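Side-chain contacts in Swi5-dependent recombination DNA repair protein 1 (PDB 3VIQ), which takes part in recombinational DNA repair and meiotic chromosome segregation, working with its partner Swi5 and the recombinase Rhp51: residues 54-59 and 98-103; 62-67 and 93-98; 77-82 and 87-92; 111-114 and 119-122. All coordinates share one frame; numbering follows the deposited sequence.

Followed from the N terminus, the chain runs through a long helix into helix 38-68, the platform on which interactions 1 and 2 are built. Interaction 1 closes the widest loop, from 54-59 to 98-103, and brings helix 97-103 back onto that platform. Nested inside it, interaction 2 joins 62-67 to 93-98 and touches interaction 1 through Met63, Phe95 and Phe100. Innermost lies interaction 3, the hairpin of 77-82 and 87-92, its centre about 29 Å from that of interaction 1. Interaction 4 follows in series: the C-terminal hairpin of 111-114 and 119-122 rests on helices 38-68 and 97-103, and its Trp120 meets Ala56 and Leu101.

Interaction 1. Residues 54-59 and 98-103; sequences QAAEVL and SMFLNQ
Phe100 of the short helix 97-103 meets Ala56 of helix 38-68 where the two backbones come closest, the CA atoms of Ala56 and Leu101 being 7.9 Å apart. The motif is a small helix-helix packing in the C-terminal domain of Sfr1, and it illustrates how one aromatic side chain can carry a buried interface: Phe100 reaches from the short helix into the angle between Ala56 and Leu59. These two residues stand three apart on the long helix and therefore lie on the same side of it.

The ring of Phe100 is sent outward because its CG stands anti to the backbone N (chi1 173°). Its outer rim then does the touching. Phe100 CE2 comes within 3.8 Å of Ala56 CB, and at the tip Phe100 CZ lies 4.0 Å from Leu59 CB. Both methyl and methylene approach the ring obliquely, and no hydrogen bond crosses the interface. The small Ala56 side chain probably lets the ring come this close. Phe104, Phe60 and Met63 also touch Phe100, while Ala55 packs on Met60 and Leu59 on His67 of the Swi5 chain. Were Phe100 an alanine, a gap would probably open between the two helices, and Ala56 and Leu59 would lose the partner the short helix gives them. The ring reaches backbone as well as side chains, with Phe100 CE2 4.0 Å from Ala56 CA.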
loop_
_atom_site.group_PDB
_atom_site.type_symbol
_atom_site.label_atom_id
_atom_site.label_comp_id
_atom_site.label_asym_id
_atom_site.label_seq_id
_atom_site.Cartn_x
_atom_site.Cartn_y
_atom_site.Cartn_z
ATOM N N GLN A 54 7.025 -6.247 -18.418
ATOM C CA GLN A 54 7.034 -6.552 -19.842
ATOM C C GLN A 54 6.513 -5.348 -20.642
ATOM O O GLN A 54 7.167 -4.911 -21.611
ATOM C CB GLN A 54 6.142 -7.776 -20.056
ATOM C CG GLN A 54 6.287 -8.512 -21.340
ATOM C CD GLN A 54 5.364 -9.751 -21.407
ATOM O OE1 GLN A 54 4.929 -10.289 -20.379
ATOM N NE2 GLN A 54 5.059 -10.184 -22.626
ATOM N N ALA A 55 5.353 -4.798 -20.235
ATOM C CA ALA A 55 4.784 -3.622 -20.915
ATOM C C ALA A 55 5.689 -2.389 -20.770
ATOM O O ALA A 55 5.841 -1.615 -21.729
ATOM C CB ALA A 55 3.373 -3.309 -20.402
ATOM N N ALA A 56 6.279 -2.194 -19.588
ATOM C CA ALA A 56 7.245 -1.099 -19.395
ATOM C C ALA A 56 8.428 -1.186 -20.372
ATOM O O ALA A 56 8.850 -0.175 -20.914
ATOM C CB ALA A 56 7.758 -1.043 -17.941
ATOM N N GLU A 57 8.962 -2.382 -20.583
ATOM C CA GLU A 57 10.065 -2.597 -21.537
ATOM C C GLU A 57 9.667 -2.321 -22.997
ATOM O O GLU A 57 10.474 -1.791 -23.785
ATOM C CB GLU A 57 10.603 -4.024 -21.414
ATOM C CG GLU A 57 11.556 -4.206 -20.243
ATOM C CD GLU A 57 12.056 -5.628 -20.122
ATOM O OE1 GLU A 57 12.100 -6.328 -21.147
ATOM O OE2 GLU A 57 12.392 -6.056 -18.998
ATOM N N VAL A 58 8.433 -2.671 -23.359
ATOM C CA VAL A 58 7.929 -2.373 -24.703
ATOM C C VAL A 58 7.764 -0.853 -24.908
ATOM O O VAL A 58 8.115 -0.347 -25.965
ATOM C CB VAL A 58 6.572 -3.058 -24.992
ATOM C CG1 VAL A 58 6.106 -2.732 -26.401
ATOM C CG2 VAL A 58 6.678 -4.590 -24.812
ATOM N N LEU A 59 7.226 -0.140 -23.908
ATOM C CA LEU A 59 6.974 1.306 -24.057
ATOM C C LEU A 59 8.245 2.161 -23.923
ATOM O O LEU A 59 8.458 3.121 -24.702
ATOM C CB LEU A 59 5.946 1.798 -23.047
ATOM C CG LEU A 59 4.534 1.298 -23.282
ATOM C CD1 LEU A 59 3.771 1.261 -21.939
ATOM C CD2 LEU A 59 3.837 2.142 -24.321
ATOM N N SER A 98 14.069 4.424 -14.795
ATOM C CA SER A 98 13.599 4.914 -13.509
ATOM C C SER A 98 12.863 6.231 -13.659
ATOM O O SER A 98 11.921 6.496 -12.939
ATOM C CB SER A 98 14.786 5.043 -12.549
ATOM O OG SER A 98 15.464 3.792 -12.469
ATOM N N MET A 99 13.312 7.064 -14.594
ATOM C CA MET A 99 12.576 8.283 -14.944
ATOM C C MET A 99 11.242 7.888 -15.570
ATOM O O MET A 99 10.200 8.499 -15.299
ATOM C CB MET A 99 13.374 9.137 -15.923
ATOM C CG MET A 99 14.610 9.802 -15.318
ATOM S SD MET A 99 15.705 10.327 -16.648
ATOM C CE MET A 99 17.192 10.842 -15.757
ATOM N N PHE A 100 11.300 6.868 -16.417
ATOM C CA PHE A 100 10.101 6.325 -17.020
ATOM C C PHE A 100 9.143 5.878 -15.952
ATOM O O PHE A 100 7.994 6.286 -15.941
ATOM C CB PHE A 100 10.438 5.166 -17.957
ATOM C CG PHE A 100 9.244 4.475 -18.478
ATOM C CD1 PHE A 100 8.608 4.953 -19.605
ATOM C CD2 PHE A 100 8.724 3.361 -17.819
ATOM C CE1 PHE A 100 7.485 4.326 -20.089
ATOM C CE2 PHE A 100 7.623 2.747 -18.282
ATOM C CZ PHE A 100 6.986 3.220 -19.424
ATOM N N LEU A 101 9.596 5.052 -15.027
ATOM C CA LEU A 101 8.658 4.516 -13.991
ATOM C C LEU A 101 8.097 5.647 -13.113
ATOM O O LEU A 101 6.905 5.690 -12.832
ATOM C CB LEU A 101 9.331 3.466 -13.118
ATOM C CG LEU A 101 9.718 2.129 -13.734
ATOM C CD1 LEU A 101 10.668 1.396 -12.737
ATOM C CD2 LEU A 101 8.516 1.280 -14.140
ATOM N N ASN A 102 8.956 6.582 -12.727
ATOM C CA ASN A 102 8.520 7.799 -12.034
ATOM C C ASN A 102 7.464 8.595 -12.850
ATOM O O ASN A 102 6.451 9.056 -12.333
ATOM C CB ASN A 102 9.741 8.687 -11.745
ATOM C CG ASN A 102 9.409 9.885 -10.871
ATOM O OD1 ASN A 102 8.584 9.797 -9.967
ATOM N ND2 ASN A 102 10.085 10.996 -11.108
ATOM N N GLN A 103 7.719 8.729 -14.142
ATOM C CA GLN A 103 6.771 9.337 -15.052
ATOM C C GLN A 103 5.433 8.589 -15.010
ATOM O O GLN A 103 4.373 9.182 -15.173
ATOM C CB GLN A 103 7.372 9.349 -16.474
ATOM C CG GLN A 103 6.507 9.995 -17.513
ATOM C CD GLN A 103 6.205 11.432 -17.175
ATOM O OE1 GLN A 103 6.998 12.103 -16.502
ATOM N NE2 GLN A 103 5.061 11.924 -17.647
#

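Interaction 2. Residues 62-67 and 93-98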
loop_
_atom_site.group_PDB
_atom_site.type_symbol
_atom_site.label_atom_id
_atom_site.label_comp_id
_atom_site.label_asym_id
_atom_site.label_seq_id
_atom_site.Cartn_x
_atom_site.Cartn_y
_atom_site.Cartn_z
ATOM N N PRO A 62 11.367 2.616 -27.314
ATOM C CA PRO A 62 11.204 3.682 -28.314
ATOM C C PRO A 62 10.964 5.078 -27.684
ATOM O O PRO A 62 11.376 6.082 -28.263
ATOM C CB PRO A 62 10.025 3.203 -29.179
ATOM C CG PRO A 62 9.233 2.260 -28.277
ATOM C CD PRO A 62 10.239 1.651 -27.321
ATOM N N MET A 63 10.354 5.153 -26.511
ATOM C CA MET A 63 10.289 6.444 -25.785
ATOM C C MET A 63 11.687 7.039 -25.504
ATOM O O MET A 63 11.918 8.212 -25.784
ATOM C CB MET A 63 9.486 6.312 -24.475
ATOM C CG MET A 63 9.314 7.622 -23.733
ATOM S SD MET A 63 8.262 7.508 -22.255
ATOM C CE MET A 63 8.147 9.260 -21.805
ATOM N N ALA A 64 12.602 6.219 -24.967
ATOM C CA ALA A 64 14.002 6.618 -24.716
ATOM C C ALA A 64 14.711 7.165 -25.973
ATOM O O ALA A 64 15.497 8.111 -25.888
ATOM C CB ALA A 64 14.803 5.446 -24.139
ATOM N N GLU A 65 14.417 6.545 -27.115
ATOM C CA GLU A 65 14.986 6.904 -28.396
ATOM C C GLU A 65 14.360 8.174 -28.936
ATOM O O GLU A 65 15.078 9.015 -29.486
ATOM C CB GLU A 65 14.787 5.771 -29.408
ATOM C CG GLU A 65 15.264 6.084 -30.824
ATOM C CD GLU A 65 16.776 6.257 -30.931
ATOM O OE1 GLU A 65 17.474 6.248 -29.894
ATOM O OE2 GLU A 65 17.275 6.407 -32.073
ATOM N N ARG A 66 13.040 8.327 -28.806
ATOM C CA ARG A 66 12.427 9.576 -29.247
ATOM C C ARG A 66 13.015 10.720 -28.441
ATOM O O ARG A 66 13.487 11.698 -29.007
ATOM C CB ARG A 66 10.921 9.575 -29.098
ATOM C CG ARG A 66 10.185 8.892 -30.251
ATOM C CD ARG A 66 8.681 8.933 -30.033
ATOM N NE ARG A 66 8.292 8.550 -28.662
ATOM C CZ ARG A 66 7.802 7.357 -28.299
ATOM N NH1 ARG A 66 7.635 6.379 -29.202
ATOM N NH2 ARG A 66 7.470 7.139 -27.021
ATOM N N ILE A 67 12.998 10.584 -27.120
ATOM C CA ILE A 67 13.547 11.615 -26.266
ATOM C C ILE A 67 14.987 11.988 -26.697
ATOM O O ILE A 67 15.287 13.175 -26.870
ATOM C CB ILE A 67 13.471 11.216 -24.776
ATOM C CG1 ILE A 67 12.034 11.413 -24.252
ATOM C CG2 ILE A 67 14.463 12.028 -23.932
ATOM C CD1 ILE A 67 11.813 10.947 -22.780
ATOM N N THR A 93 21.150 14.546 -20.195
ATOM C CA THR A 93 21.423 13.142 -19.801
ATOM C C THR A 93 20.371 12.241 -20.419
ATOM O O THR A 93 19.309 12.713 -20.860
ATOM C CB THR A 93 21.387 12.930 -18.269
ATOM O OG1 THR A 93 22.375 13.753 -17.654
ATOM C CG2 THR A 93 21.682 11.493 -17.895
ATOM N N GLU A 94 20.668 10.948 -20.461
ATOM C CA GLU A 94 19.760 9.983 -21.070
ATOM C C GLU A 94 18.529 9.685 -20.195
ATOM O O GLU A 94 18.573 9.741 -18.955
ATOM C CB GLU A 94 20.491 8.678 -21.422
ATOM C CG GLU A 94 21.174 7.987 -20.233
ATOM C CD GLU A 94 21.482 6.512 -20.485
ATOM O OE1 GLU A 94 21.676 6.124 -21.656
ATOM O OE2 GLU A 94 21.537 5.743 -19.498
ATOM N N PHE A 95 17.438 9.378 -20.885
ATOM C CA PHE A 95 16.212 8.925 -20.273
ATOM C C PHE A 95 16.382 7.488 -19.767
ATOM O O PHE A 95 16.676 6.578 -20.537
ATOM C CB PHE A 95 15.102 8.986 -21.308
ATOM C CG PHE A 95 13.749 8.804 -20.755
ATOM C CD1 PHE A 95 13.207 9.758 -19.901
ATOM C CD2 PHE A 95 12.973 7.718 -21.135
ATOM C CE1 PHE A 95 11.924 9.619 -19.416
ATOM C CE2 PHE A 95 11.697 7.561 -20.647
ATOM C CZ PHE A 95 11.164 8.516 -19.779
ATOM N N THR A 96 16.219 7.299 -18.463
ATOM C CA THR A 96 16.410 5.994 -17.842
ATOM C C THR A 96 15.044 5.323 -17.558
ATOM O O THR A 96 13.986 5.973 -17.614
ATOM C CB THR A 96 17.234 6.127 -16.550
ATOM O OG1 THR A 96 16.513 6.934 -15.611
ATOM C CG2 THR A 96 18.613 6.778 -16.826
ATOM N N MET A 97 15.078 4.024 -17.282
ATOM C CA MET A 97 13.861 3.284 -16.931
ATOM C C MET A 97 13.235 3.898 -15.687
ATOM O O MET A 97 12.022 3.920 -15.558
ATOM C CB MET A 97 14.136 1.782 -16.711
ATOM C CG MET A 97 12.888 0.932 -16.309
ATOM S SD MET A 97 11.449 1.045 -17.421
ATOM C CE MET A 97 11.886 -0.175 -18.653
ATOM N N SER A 98 14.069 4.424 -14.795
ATOM C CA SER A 98 13.599 4.914 -13.509
ATOM C C SER A 98 12.863 6.231 -13.659
ATOM O O SER A 98 11.921 6.496 -12.939
ATOM C CB SER A 98 14.786 5.043 -12.549
ATOM O OG SER A 98 15.464 3.792 -12.469
#
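Phe95, in the loop leading into helix 97-103, lays its ring against Met63, Ala64 and Ile67 of helix 38-68, one aromatic residue meeting three residues of the last turns of a helix.

The most direct interaction is a CH-pi contact. Ile67 CD1 sits 3.5 Å from the centroid of the Phe95 ring and 13° off its normal, so that the methyl is held almost squarely over one face. The two side chains meet at about a right angle. Ile67 CG1 is placed anti to its carbonyl carbon (chi1 -78°), and the extended branch beyond it delivers CD1 to the ring.

A Met-aromatic contact is the second kind. Met63 SD is 4.8 Å from the centroid of the Phe95 ring and approaches it obliquely, 59° off the normal. The extended chain carries its terminal methyl farther along the ring, where Met63 CE lies 3.7 Å from Phe95 CZ.

Plain apolar contact completes the set: Ala64 CA is 3.9 Å from Phe95 CD2, an approach that the small side chain probably permits. No hydrogen bond spans the two segments, so side-chain packing is what joins them.

Phe95 thus lies where the end of helix 38-68, strand 73-78 and helix 97-103 converge, for its ring also touches Val73 and Phe100.

Interaction 3. Residues 77-82 and 87-92; sequences FRIEEG and QIQEVR
Gln87 and Ile79 open this pairing of antiparallel backbones with a backbone hydrogen bond, Ile79 N to Gln87 O at 2.7 Å. The extended side chain of Gln87 runs beside that of Ile79 and points the same way, its CG 4.1 Å from Ile79 CD1.

Ile88 comes next and forms a non-hydrogen-bonded pair with Arg78, the CA atoms 4.1 Å apart. The two side chains share one face of the sheet, and Ile88 CG2 approaches the backbone at Phe77 O, 3.4 Å away.

Gln89 then turns to the opposite face, as the hydrogen-bonded partner of Phe77. Phe77 N gives a bond to Gln89 O at 3.0 Å; the return bond, Gln89 N to Phe77 O, is modelled so short that its length is doubtful. On the face shared by Phe77 and Gln89, the Phe77 ring covers the glutamine chain. The chi1 of Phe77, 54°, sets CG between the backbone N and the carbonyl carbon and brings the ring face onto Gln89 CB, which is 3.8 Å from the centroid and 22° off the ring normal. Bent at chi2, the rest of Gln89 swings toward Ile79, whose CD1 meets Gln89 OE1 at 3.4 Å. With an alanine in place of Ile79, the aliphatic parts of Gln87 and Gln89 would probably lose the branch they pack against.

The alternation of pair types and faces is that of antiparallel strands, and the short link between 82 and 87 makes the pair, strands 73-78 and 88-93, a beta hairpin.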
loop_
_atom_site.group_PDB
_atom_site.type_symbol
_atom_site.label_atom_id
_atom_site.label_comp_id
_atom_site.label_asym_id
_atom_site.label_seq_id
_atom_site.Cartn_x
_atom_site.Cartn_y
_atom_site.Cartn_z
ATOM N N PHE A 77 18.588 23.418 -12.207
ATOM C CA PHE A 77 18.485 24.041 -10.882
ATOM C C PHE A 77 19.035 25.439 -10.923
ATOM O O PHE A 77 19.790 25.793 -11.820
ATOM C CB PHE A 77 19.202 23.235 -9.792
ATOM C CG PHE A 77 20.647 22.922 -10.102
ATOM C CD1 PHE A 77 21.664 23.762 -9.683
ATOM C CD2 PHE A 77 20.980 21.797 -10.814
ATOM C CE1 PHE A 77 22.977 23.469 -9.969
ATOM C CE2 PHE A 77 22.302 21.519 -11.117
ATOM C CZ PHE A 77 23.289 22.347 -10.678
ATOM N N ARG A 78 18.673 26.233 -9.931
ATOM C CA ARG A 78 19.139 27.604 -9.843
ATOM C C ARG A 78 20.494 27.711 -9.116
ATOM O O ARG A 78 20.735 27.027 -8.141
ATOM C CB ARG A 78 18.091 28.394 -9.098
ATOM C CG ARG A 78 18.266 29.862 -9.095
ATOM C CD ARG A 78 17.251 30.483 -8.142
ATOM N NE ARG A 78 17.705 31.801 -7.750
ATOM C CZ ARG A 78 17.444 32.386 -6.589
ATOM N NH1 ARG A 78 16.709 31.775 -5.678
ATOM N NH2 ARG A 78 17.948 33.607 -6.339
ATOM N N ILE A 79 21.358 28.595 -9.588
ATOM C CA ILE A 79 22.651 28.820 -8.970
ATOM C C ILE A 79 22.516 29.816 -7.793
ATOM O O ILE A 79 22.066 30.957 -7.971
ATOM C CB ILE A 79 23.663 29.349 -10.004
ATOM C CG1 ILE A 79 23.917 28.294 -11.102
ATOM C CG2 ILE A 79 24.956 29.754 -9.322
ATOM C CD1 ILE A 79 24.832 28.807 -12.223
ATOM N N GLU A 80 22.929 29.383 -6.601
ATOM C CA GLU A 80 22.671 30.140 -5.372
ATOM C C GLU A 80 23.880 30.950 -4.875
ATOM O O GLU A 80 23.688 31.882 -4.089
ATOM C CB GLU A 80 22.169 29.208 -4.261
ATOM C CG GLU A 80 21.252 28.045 -4.725
ATOM C CD GLU A 80 19.868 28.474 -5.261
ATOM O OE1 GLU A 80 19.496 29.675 -5.168
ATOM O OE2 GLU A 80 19.142 27.575 -5.770
ATOM N N GLU A 81 25.097 30.610 -5.322
ATOM C CA GLU A 81 26.310 31.338 -4.931
ATOM C C GLU A 81 27.090 31.869 -6.103
ATOM O O GLU A 81 26.967 31.375 -7.204
ATOM C CB GLU A 81 27.284 30.420 -4.215
ATOM C CG GLU A 81 26.727 29.693 -3.054
ATOM C CD GLU A 81 27.821 29.234 -2.130
ATOM O OE1 GLU A 81 28.800 28.619 -2.620
ATOM O OE2 GLU A 81 27.702 29.510 -0.921
ATOM N N GLY A 82 27.944 32.841 -5.829
ATOM C CA GLY A 82 28.948 33.294 -6.774
ATOM C C GLY A 82 28.452 34.332 -7.746
ATOM O O GLY A 82 27.294 34.740 -7.702
ATOM N N GLN A 87 21.103 32.640 -12.213
ATOM C CA GLN A 87 21.037 31.789 -13.385
ATOM C C GLN A 87 20.571 30.390 -13.010
ATOM O O GLN A 87 20.696 29.975 -11.854
ATOM C CB GLN A 87 22.410 31.750 -14.053
ATOM C CG GLN A 87 22.574 30.685 -15.113
ATOM C CD GLN A 87 23.820 30.882 -15.926
ATOM O OE1 GLN A 87 24.451 31.938 -15.876
ATOM N NE2 GLN A 87 24.176 29.877 -16.699
ATOM N N ILE A 88 19.978 29.692 -13.981
ATOM C CA ILE A 88 19.561 28.297 -13.830
ATOM C C ILE A 88 20.651 27.458 -14.505
ATOM O O ILE A 88 21.138 27.820 -15.574
ATOM C CB ILE A 88 18.191 28.055 -14.505
ATOM C CG1 ILE A 88 17.124 28.981 -13.888
ATOM C CG2 ILE A 88 17.743 26.601 -14.378
ATOM C CD1 ILE A 88 17.140 30.413 -14.439
ATOM N N GLN A 89 21.063 26.383 -13.854
ATOM C CA GLN A 89 22.152 25.549 -14.322
ATOM C C GLN A 89 21.492 24.368 -14.974
ATOM O O GLN A 89 20.631 23.729 -14.357
ATOM C CB GLN A 89 23.029 25.078 -13.152
ATOM C CG GLN A 89 24.234 24.226 -13.535
ATOM C CD GLN A 89 25.310 25.028 -14.235
ATOM O OE1 GLN A 89 25.929 25.919 -13.648
ATOM N NE2 GLN A 89 25.524 24.736 -15.495
ATOM N N GLU A 90 21.880 24.087 -16.211
ATOM C CA GLU A 90 21.264 23.018 -16.994
ATOM C C GLU A 90 22.297 21.939 -17.349
ATOM O O GLU A 90 23.502 22.090 -17.127
ATOM C CB GLU A 90 20.569 23.583 -18.248
ATOM C CG GLU A 90 19.113 23.989 -18.014
ATOM C CD GLU A 90 18.518 24.966 -19.055
ATOM O OE1 GLU A 90 19.057 25.052 -20.175
ATOM O OE2 GLU A 90 17.499 25.654 -18.740
ATOM N N VAL A 91 21.801 20.843 -17.891
ATOM C CA VAL A 91 22.621 19.686 -18.211
ATOM C C VAL A 91 21.754 18.839 -19.118
ATOM O O VAL A 91 20.555 19.083 -19.227
ATOM C CB VAL A 91 23.009 18.916 -16.911
ATOM C CG1 VAL A 91 22.944 17.396 -17.095
ATOM C CG2 VAL A 91 24.378 19.358 -16.423
ATOM N N ARG A 92 22.355 17.886 -19.813
ATOM C CA ARG A 92 21.560 16.911 -20.519
ATOM C C ARG A 92 22.075 15.513 -20.197
ATOM O O ARG A 92 23.251 15.331 -19.877
ATOM C CB ARG A 92 21.488 17.261 -22.002
ATOM C CG ARG A 92 20.780 18.601 -22.164
ATOM C CD ARG A 92 20.347 18.968 -23.557
ATOM N NE ARG A 92 19.161 19.807 -23.446
ATOM C CZ ARG A 92 18.491 20.325 -24.466
ATOM N NH1 ARG A 92 18.882 20.109 -25.714
ATOM N NH2 ARG A 92 17.415 21.062 -24.224
#

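Interaction 4. Residues 111-114 and 119-122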
loop_
_atom_site.group_PDB
_atom_site.type_symbol
_atom_site.label_atom_id
_atom_site.label_comp_id
_atom_site.label_asym_id
_atom_site.label_seq_id
_atom_site.Cartn_x
_atom_site.Cartn_y
_atom_site.Cartn_z
ATOM N N MET A 111 7.813 -1.724 -7.781
ATOM C CA MET A 111 8.399 -2.152 -9.038
ATOM C C MET A 111 9.629 -1.251 -9.231
ATOM O O MET A 111 9.495 -0.028 -9.200
ATOM C CB MET A 111 7.377 -1.891 -10.143
ATOM C CG MET A 111 7.389 -2.803 -11.334
ATOM S SD MET A 111 6.168 -2.208 -12.543
ATOM C CE MET A 111 6.729 -3.100 -13.956
ATOM N N SER A 112 10.809 -1.843 -9.390
ATOM C CA SER A 112 12.021 -1.069 -9.632
ATOM C C SER A 112 12.967 -1.789 -10.556
ATOM O O SER A 112 13.003 -3.025 -10.572
ATOM C CB SER A 112 12.764 -0.772 -8.328
ATOM O OG SER A 112 12.157 0.316 -7.686
ATOM N N PHE A 113 13.731 -0.988 -11.304
ATOM C CA PHE A 113 14.769 -1.475 -12.194
ATOM C C PHE A 113 16.118 -1.278 -11.506
ATOM O O PHE A 113 16.392 -0.235 -10.920
ATOM C CB PHE A 113 14.743 -0.713 -13.528
ATOM C CG PHE A 113 15.480 -1.417 -14.657
ATOM C CD1 PHE A 113 15.002 -2.611 -15.183
ATOM C CD2 PHE A 113 16.647 -0.870 -15.207
ATOM C CE1 PHE A 113 15.676 -3.249 -16.232
ATOM C CE2 PHE A 113 17.326 -1.510 -16.253
ATOM C CZ PHE A 113 16.834 -2.695 -16.767
ATOM N N ASP A 114 16.942 -2.316 -11.560
ATOM C CA ASP A 114 18.326 -2.229 -11.126
ATOM C C ASP A 114 19.122 -1.594 -12.268
ATOM O O ASP A 114 19.590 -2.269 -13.192
ATOM C CB ASP A 114 18.851 -3.620 -10.792
ATOM C CG ASP A 114 20.267 -3.605 -10.281
ATOM O OD1 ASP A 114 20.987 -2.595 -10.467
ATOM O OD2 ASP A 114 20.657 -4.635 -9.695
ATOM N N ASP A 119 18.358 -5.029 -15.107
ATOM C CA ASP A 119 17.216 -5.942 -15.007
ATOM C C ASP A 119 16.325 -5.532 -13.820
ATOM O O ASP A 119 16.687 -4.654 -13.030
ATOM C CB ASP A 119 17.680 -7.410 -14.888
ATOM C CG ASP A 119 18.876 -7.585 -13.952
ATOM O OD1 ASP A 119 18.961 -6.889 -12.920
ATOM O OD2 ASP A 119 19.749 -8.425 -14.243
ATOM N N TRP A 120 15.167 -6.172 -13.703
ATOM C CA TRP A 120 14.170 -5.830 -12.681
ATOM C C TRP A 120 14.492 -6.444 -11.331
ATOM O O TRP A 120 15.052 -7.528 -11.270
ATOM C CB TRP A 120 12.802 -6.336 -13.124
ATOM C CG TRP A 120 12.300 -5.674 -14.376
ATOM C CD1 TRP A 120 12.406 -6.139 -15.661
ATOM C CD2 TRP A 120 11.609 -4.432 -14.451
ATOM N NE1 TRP A 120 11.824 -5.249 -16.528
ATOM C CE2 TRP A 120 11.323 -4.194 -15.810
ATOM C CE3 TRP A 120 11.200 -3.499 -13.498
ATOM C CZ2 TRP A 120 10.636 -3.065 -16.242
ATOM C CZ3 TRP A 120 10.503 -2.368 -13.932
ATOM C CH2 TRP A 120 10.236 -2.165 -15.296
ATOM N N LYS A 121 14.100 -5.774 -10.250
ATOM C CA LYS A 121 14.355 -6.285 -8.893
ATOM C C LYS A 121 13.246 -7.198 -8.378
ATOM O O LYS A 121 12.093 -7.101 -8.812
ATOM C CB LYS A 121 14.512 -5.138 -7.900
ATOM C CG LYS A 121 15.706 -4.234 -8.135
ATOM C CD LYS A 121 15.846 -3.269 -6.963
ATOM C CE LYS A 121 16.875 -2.188 -7.226
ATOM N NZ LYS A 121 17.401 -1.585 -5.956
ATOM N N SER A 122 13.614 -8.056 -7.422
ATOM C CA SER A 122 12.668 -8.886 -6.673
ATOM C C SER A 122 11.731 -8.017 -5.858
ATOM O O SER A 122 10.669 -7.634 -6.337
ATOM C CB SER A 122 13.416 -9.854 -5.752
HETATM O O HOH W 1 10.525 -4.766 -9.996
#
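Trp120 and Phe113 face each other across the C-terminal hairpin as a non-hydrogen-bonded antiparallel pair, and the indole shows how one large side chain can touch several neighbours in turn. From Trp120 CB, 4.2 Å from Ser112 O, the chain leads to CG and CD2, where the edge of Phe113 arrives. Phe113 CD1 is 3.9 Å from Trp120 CD2 and stands over the indole face, giving a T-shaped stack with planes at 80°. Farther along the six-membered ring, Trp120 CE3 lies 3.5 Å from Ser112 O. At the far rim Trp120 CZ3 meets Met111 CE at 3.8 Å, and the sulfur makes an oblique Met-aromatic contact. On the five-membered ring, NE1 is hydrogen-bonded to Glu57 OE2 of helix 38-68.

Between the backbones, Lys121 N donates to Ser112 O at 3.0 Å, and Asp114 N to Asp119 O at 2.8 Å. A water bridges Ser112 N and Lys121 O.

The hairpin sits across two helices. Trp120 rests on Gln53 and Ala56 of helix 38-68 and on Met97 and Leu101 of helix 97-103, Phe113 also packs on Met97, and Met111 packs on Ala52 and Gln53 of helix 38-68 and on Ile53 of the Swi5 chain.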